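Local coordinates for protein amphinase-2 (Rana pipiens, PDB 2P7S) that cleaves RNA as a secreted, cytotoxic endonuclease of the pancreatic ribonuclease family, acting on polymeric RNA and on dinucleotides such as CpA and UpA, at residues Arg6-Phe11 with Asp102-His107; Gln19-Phe24 with Thr75-Lys80. All coordinates share one frame; numbering follows the deposited sequence.

Interaction 1: residues Arg6-Phe11 with Asp102-His107. With ACT (acetate ion), chain D.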
loop_
_atom_site.group_PDB
_atom_site.type_symbol
_atom_site.label_atom_id
_atom_site.label_comp_id
_atom_site.label_asym_id
_atom_site.label_seq_id
_atom_site.Cartn_x
_atom_site.Cartn_y
_atom_site.Cartn_z
ATOM N N ARG A 6 -11.339 9.530 6.661
ATOM C CA ARG A 6 -11.406 9.350 5.212
ATOM C C ARG A 6 -10.089 8.986 4.523
ATOM O O ARG A 6 -10.041 8.039 3.732
ATOM C CB ARG A 6 -11.991 10.593 4.568
ATOM N N GLU A 7 -9.033 9.744 4.801
ATOM C CA GLU A 7 -7.731 9.485 4.193
ATOM C C GLU A 7 -7.192 8.100 4.560
ATOM O O GLU A 7 -6.615 7.411 3.717
ATOM C CB GLU A 7 -6.733 10.578 4.597
ATOM C CG GLU A 7 -7.048 11.941 3.974
ATOM C CD GLU A 7 -6.056 13.024 4.373
ATOM O OE1 GLU A 7 -6.005 13.389 5.566
ATOM O OE2 GLU A 7 -5.322 13.509 3.491
ATOM N N TRP A 8 -7.381 7.702 5.815
ATOM C CA TRP A 8 -6.953 6.388 6.299
ATOM C C TRP A 8 -7.734 5.298 5.568
ATOM O O TRP A 8 -7.156 4.313 5.104
ATOM C CB TRP A 8 -7.216 6.276 7.806
ATOM C CG TRP A 8 -7.051 4.892 8.431
ATOM C CD1 TRP A 8 -7.888 4.310 9.346
ATOM C CD2 TRP A 8 -5.953 3.976 8.262
ATOM N NE1 TRP A 8 -7.382 3.102 9.760
ATOM C CE2 TRP A 8 -6.196 2.872 9.112
ATOM C CE3 TRP A 8 -4.790 3.981 7.479
ATOM C CZ2 TRP A 8 -5.316 1.783 9.204
ATOM C CZ3 TRP A 8 -3.914 2.895 7.571
ATOM C CH2 TRP A 8 -4.186 1.813 8.428
ATOM N N GLU A 9 -9.050 5.474 5.472
ATOM C CA GLU A 9 -9.894 4.486 4.800
ATOM C C GLU A 9 -9.445 4.292 3.355
ATOM O O GLU A 9 -9.383 3.166 2.861
ATOM C CB GLU A 9 -11.367 4.914 4.831
ATOM C CG GLU A 9 -12.018 4.872 6.210
ATOM C CD GLU A 9 -12.043 3.476 6.820
ATOM O OE1 GLU A 9 -12.294 2.503 6.075
ATOM O OE2 GLU A 9 -11.826 3.351 8.048
ATOM N N LYS A 10 -9.125 5.392 2.682
ATOM C CA LYS A 10 -8.676 5.320 1.300
ATOM C C LYS A 10 -7.332 4.595 1.224
ATOM O O LYS A 10 -7.108 3.797 0.311
ATOM C CB LYS A 10 -8.540 6.722 0.706
ATOM C CG LYS A 10 -8.218 6.730 -0.780
ATOM C CD LYS A 10 -7.966 8.141 -1.279
ATOM C CE LYS A 10 -7.596 8.147 -2.750
ATOM N NZ LYS A 10 -7.268 9.519 -3.233
ATOM N N PHE A 11 -6.444 4.870 2.181
ATOM C CA PHE A 11 -5.133 4.227 2.210
ATOM C C PHE A 11 -5.276 2.715 2.388
ATOM O O PHE A 11 -4.619 1.943 1.688
ATOM C CB PHE A 11 -4.272 4.783 3.351
ATOM C CG PHE A 11 -2.906 4.153 3.446
ATOM C CD1 PHE A 11 -1.792 4.780 2.899
ATOM C CD2 PHE A 11 -2.735 2.925 4.079
ATOM C CE1 PHE A 11 -0.519 4.190 2.983
ATOM C CE2 PHE A 11 -1.476 2.329 4.167
ATOM C CZ PHE A 11 -0.366 2.963 3.617
ATOM N N ASP A 102 -0.769 12.870 11.449
ATOM C CA ASP A 102 -0.818 12.560 12.869
ATOM C C ASP A 102 -0.711 11.032 13.020
ATOM O O ASP A 102 0.273 10.434 12.571
ATOM C CB ASP A 102 -2.111 13.093 13.502
ATOM C CG ASP A 102 -2.164 14.621 13.528
ATOM O OD1 ASP A 102 -1.197 15.247 14.011
ATOM O OD2 ASP A 102 -3.171 15.194 13.068
ATOM N N ASN A 103 -1.717 10.390 13.614
ATOM C CA ASN A 103 -1.662 8.942 13.829
ATOM C C ASN A 103 -2.189 8.061 12.690
ATOM O O ASN A 103 -2.231 6.835 12.821
ATOM C CB ASN A 103 -2.396 8.590 15.132
ATOM C CG ASN A 103 -3.869 8.994 15.111
ATOM O OD1 ASN A 103 -4.232 10.085 14.650
ATOM N ND2 ASN A 103 -4.725 8.118 15.634
ATOM N N TYR A 104 -2.564 8.674 11.571
ATOM C CA TYR A 104 -3.103 7.923 10.433
ATOM C C TYR A 104 -2.272 7.886 9.147
ATOM O O TYR A 104 -1.838 8.919 8.652
ATOM C CB TYR A 104 -4.483 8.468 10.052
ATOM C CG TYR A 104 -5.573 8.180 11.050
ATOM C CD1 TYR A 104 -6.031 9.167 11.924
ATOM C CD2 TYR A 104 -6.141 6.911 11.129
ATOM C CE1 TYR A 104 -7.034 8.888 12.856
ATOM C CE2 TYR A 104 -7.135 6.625 12.051
ATOM C CZ TYR A 104 -7.575 7.613 12.910
ATOM O OH TYR A 104 -8.551 7.304 13.825
ATOM N N PRO A 105 -2.034 6.683 8.599
ATOM C CA PRO A 105 -1.265 6.615 7.349
ATOM C C PRO A 105 -2.188 7.210 6.283
ATOM O O PRO A 105 -3.373 6.868 6.237
ATOM C CB PRO A 105 -1.072 5.113 7.144
ATOM C CG PRO A 105 -1.019 4.581 8.546
ATOM C CD PRO A 105 -2.128 5.355 9.237
ATOM N N VAL A 106 -1.682 8.106 5.442
ATOM C CA VAL A 106 -2.526 8.696 4.411
ATOM C C VAL A 106 -1.983 8.559 2.992
ATOM O O VAL A 106 -2.727 8.700 2.027
ATOM C CB VAL A 106 -2.818 10.208 4.699
ATOM C CG1 VAL A 106 -3.520 10.350 6.045
ATOM C CG2 VAL A 106 -1.532 11.023 4.692
ATOM N N HIS A 107 -0.696 8.267 2.852
ATOM C CA HIS A 107 -0.137 8.142 1.509
ATOM C C HIS A 107 1.053 7.202 1.473
ATOM O O HIS A 107 1.899 7.218 2.365
ATOM C CB HIS A 107 0.282 9.527 0.989
ATOM C CG HIS A 107 0.781 9.524 -0.425
ATOM N ND1 HIS A 107 -0.032 9.243 -1.503
ATOM C CD2 HIS A 107 2.015 9.763 -0.936
ATOM C CE1 HIS A 107 0.679 9.308 -2.616
ATOM N NE2 HIS A 107 1.924 9.622 -2.300
HETATM C C ACT D . -2.457 7.019 -1.218
HETATM O O ACT D . -2.673 8.100 -1.808
HETATM O OXT ACT D . -1.324 6.351 -1.122
HETATM C CH3 ACT D . -3.656 6.391 -0.522
HETATM O O HOH W 1 -5.408 8.519 1.649
#

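Interaction 2: residues Gln19-Phe24 with Thr75-Lys80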
loop_
_atom_site.group_PDB
_atom_site.type_symbol
_atom_site.label_atom_id
_atom_site.label_comp_id
_atom_site.label_asym_id
_atom_site.label_seq_id
_atom_site.Cartn_x
_atom_site.Cartn_y
_atom_site.Cartn_z
ATOM N N GLN A 19 -5.093 -10.676 1.464
ATOM C CA GLN A 19 -4.770 -11.801 0.581
ATOM C C GLN A 19 -3.323 -12.243 0.768
ATOM O O GLN A 19 -2.477 -11.463 1.192
ATOM C CB GLN A 19 -4.952 -11.411 -0.888
ATOM C CG GLN A 19 -6.346 -10.978 -1.316
ATOM C CD GLN A 19 -6.351 -10.469 -2.757
ATOM O OE1 GLN A 19 -6.055 -11.218 -3.682
ATOM N NE2 GLN A 19 -6.670 -9.189 -2.946
ATOM N N SER A 20 -3.038 -13.497 0.442
ATOM C CA SER A 20 -1.675 -13.996 0.551
ATOM C C SER A 20 -0.945 -13.567 -0.725
ATOM O O SER A 20 -1.581 -13.215 -1.719
ATOM C CB SER A 20 -1.672 -15.522 0.644
ATOM O OG SER A 20 -2.082 -16.107 -0.584
ATOM N N VAL A 21 0.383 -13.598 -0.688
ATOM C CA VAL A 21 1.208 -13.237 -1.838
ATOM C C VAL A 21 0.893 -14.143 -3.032
ATOM O O VAL A 21 0.869 -13.699 -4.180
ATOM C CB VAL A 21 2.702 -13.376 -1.489
ATOM C CG1 VAL A 21 3.557 -13.162 -2.720
ATOM C CG2 VAL A 21 3.065 -12.377 -0.407
ATOM N N ALA A 22 0.640 -15.414 -2.749
ATOM C CA ALA A 22 0.338 -16.385 -3.796
ATOM C C ALA A 22 -1.048 -16.209 -4.412
ATOM O O ALA A 22 -1.228 -16.401 -5.616
ATOM C CB ALA A 22 0.480 -17.784 -3.237
ATOM N N ASP A 23 -2.031 -15.853 -3.592
ATOM C CA ASP A 23 -3.388 -15.673 -4.091
ATOM C C ASP A 23 -3.624 -14.305 -4.700
ATOM O O ASP A 23 -4.632 -14.090 -5.370
ATOM C CB ASP A 23 -4.417 -15.883 -2.975
ATOM C CG ASP A 23 -4.521 -17.326 -2.546
ATOM O OD1 ASP A 23 -4.340 -18.208 -3.412
ATOM O OD2 ASP A 23 -4.796 -17.573 -1.351
ATOM N N PHE A 24 -2.705 -13.376 -4.459
ATOM C CA PHE A 24 -2.874 -12.036 -4.989
ATOM C C PHE A 24 -2.632 -12.019 -6.488
ATOM O O PHE A 24 -1.690 -12.636 -6.986
ATOM C CB PHE A 24 -1.918 -11.051 -4.309
ATOM C CG PHE A 24 -2.287 -9.614 -4.533
ATOM C CD1 PHE A 24 -3.271 -9.007 -3.757
ATOM C CD2 PHE A 24 -1.695 -8.883 -5.558
ATOM C CE1 PHE A 24 -3.666 -7.685 -3.999
ATOM C CE2 PHE A 24 -2.080 -7.570 -5.813
ATOM C CZ PHE A 24 -3.067 -6.968 -5.033
ATOM N N THR A 75 5.546 -7.706 3.930
ATOM C CA THR A 75 5.552 -8.455 2.675
ATOM C C THR A 75 4.825 -7.533 1.701
ATOM O O THR A 75 3.677 -7.152 1.948
ATOM C CB THR A 75 4.775 -9.773 2.809
ATOM O OG1 THR A 75 5.365 -10.565 3.845
ATOM C CG2 THR A 75 4.812 -10.549 1.500
ATOM N N LEU A 76 5.490 -7.185 0.600
ATOM C CA LEU A 76 4.936 -6.252 -0.378
ATOM C C LEU A 76 4.829 -6.735 -1.817
ATOM O O LEU A 76 5.792 -7.260 -2.371
ATOM C CB LEU A 76 5.791 -4.991 -0.393
ATOM C CG LEU A 76 6.075 -4.312 0.941
ATOM C CD1 LEU A 76 7.254 -3.366 0.768
ATOM C CD2 LEU A 76 4.837 -3.568 1.415
ATOM N N THR A 77 3.660 -6.533 -2.418
ATOM C CA THR A 77 3.447 -6.889 -3.814
ATOM C C THR A 77 3.312 -5.596 -4.604
ATOM O O THR A 77 2.475 -4.747 -4.297
ATOM C CB THR A 77 2.172 -7.714 -4.014
ATOM O OG1 THR A 77 2.354 -9.010 -3.442
ATOM C CG2 THR A 77 1.852 -7.854 -5.498
ATOM N N THR A 78 4.150 -5.436 -5.617
ATOM C CA THR A 78 4.086 -4.243 -6.436
ATOM C C THR A 78 3.585 -4.628 -7.824
ATOM O O THR A 78 4.108 -5.550 -8.441
ATOM C CB THR A 78 5.484 -3.569 -6.534
ATOM O OG1 THR A 78 5.858 -3.071 -5.242
ATOM C CG2 THR A 78 5.458 -2.417 -7.524
ATOM N N CYS A 79 2.539 -3.944 -8.279
ATOM C CA CYS A 79 1.965 -4.178 -9.604
ATOM C C CYS A 79 2.445 -3.037 -10.497
ATOM O O CYS A 79 2.243 -1.866 -10.164
ATOM C CB CYS A 79 0.443 -4.139 -9.538
ATOM S SG CYS A 79 -0.286 -5.355 -8.399
ATOM N N LYS A 80 3.055 -3.363 -11.632
ATOM C CA LYS A 80 3.559 -2.310 -12.507
ATOM C C LYS A 80 3.652 -2.709 -13.979
ATOM O O LYS A 80 3.326 -3.841 -14.362
ATOM C CB LYS A 80 4.947 -1.885 -12.030
ATOM C CG LYS A 80 5.991 -2.986 -12.164
ATOM C CD LYS A 80 7.348 -2.500 -11.697
ATOM C CE LYS A 80 8.429 -3.528 -11.971
ATOM N NZ LYS A 80 9.768 -3.010 -11.577
#

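Interaction 1: residues Arg6-Phe11 with Asp102-His107
Phe-11 and Trp-8, both with CG anti to the backbone N, reach from the N-terminal helix to Pro-105, the second residue of strand 104-111, the indole along its ring and Phe-11 under its CB. The short helix and strand axes cross at 67°, 6.8 Å apart. Pro-105 CB sits 4.0 Å from the centroid of the Phe-11 ring, almost on the ring normal, a CH-pi contact over the face. Pro-105 CD is 3.5 Å from Trp-8 CZ3, the two side chains lying side by side. The carbonyl O of Pro-105 meets the benzo edge of the indole, near its plane, 3.4 Å from Trp-8 CE3. Tyr-104 brings CD2 over one face of the indole, 3.5 Å from Trp-8 CG; the five-membered ring of Trp-8 and the Tyr-104 ring are inclined at 45°, an oblique pair. An alanine in place of Trp-8 would probably loosen the seating of Tyr-104 and Pro-105, because it removes the surface that both pack against. Further along, Val-106 CG1 lies 3.5 Å from Glu-7 CB, while the carboxylate of Glu-7 reaches on to a salt bridge with Arg-65. Val-106 and His-107 both face Thr-99 in a classic beta bulge. His-107, the proton donor by similarity, points its CB away from the helix and donates a hydrogen bond from ND1 to an acetate O at 2.9 Å. The acetate, probably from the crystallisation liquor, is also hydrogen-bonded to NE2 of His-15, the proposed proton acceptor. No direct hydrogen bond joins helix and strand, and Pro-105 O is buried without a partner in the model, so a single water, donating to Glu-7 O and Val-106 O, carries the polar link. This mainly apolar geometry is consistent with fixing the helix of His-15 beside the strand of His-107.

Interaction 2: residues Gln19-Phe24 with Thr75-Lys80
This is a buried packing contact, without a hydrogen bond between the segments, in which the loop after strand 16-17 lays Val-21 and Phe-24 on one side of segment 75-80 of strand 74-83. The alternation of the strand supplies the evidence: Thr-75, Thr-77 and Cys-79 direct their CB atoms at the loop, whereas Leu-76 and Thr-78 direct theirs away. Phe-24 carries the contact: with CG anti to the backbone N (chi1 -164°), it extends its ring to the strand. There Phe-24 CD2 meets the methyl of Thr-77, 3.7 Å from CG2, in an oblique approach. Cys-79 SG comes to the ring edge, in plane, 3.8 Å from Phe-24 CE2, a sulfur-aromatic contact. Val-21 lies beside Thr-75 at the margin. The loop is braced from within by an ST motif: Ser-20 OG accepts from Asp-23 N at 3.0 Å, with an N-H...O angle of 153°. Thr-77 OG1 is hydrogen-bonded to His-49 NE2, which keeps this hydroxyl engaged while its methyl meets the ring. Beyond the contact, Cys-79 forms a disulfide with Cys-26 of helix 26-29, Phe-24 also meets Phe-47 of strand 45-49, and Val-21 and Thr-75 both touch Asn-91 of strand 86-101.

How the interactions relate
From the N terminus, helix 6-15 starts interaction 1, whose partner segment 102-107 comes near the end of the chain, so this contact closes a loop of 90 intervening residues. Interaction 2 opens and closes within that span: the loop at 19-24 meets strand 74-83 after 50 residues, so the smaller loop is enclosed by the larger and the two do not cross. Both reach the same mixed sheet, on opposite sides of the chain's centre. The centres of interaction 1 and interaction 2 are about 21 Å apart. Their nearest atoms are about 9 Å apart, without touching. Interaction 1 ties the N-terminal helix to strand 104-111; interaction 2 ties the loop before helix 26-29 to strand 74-83.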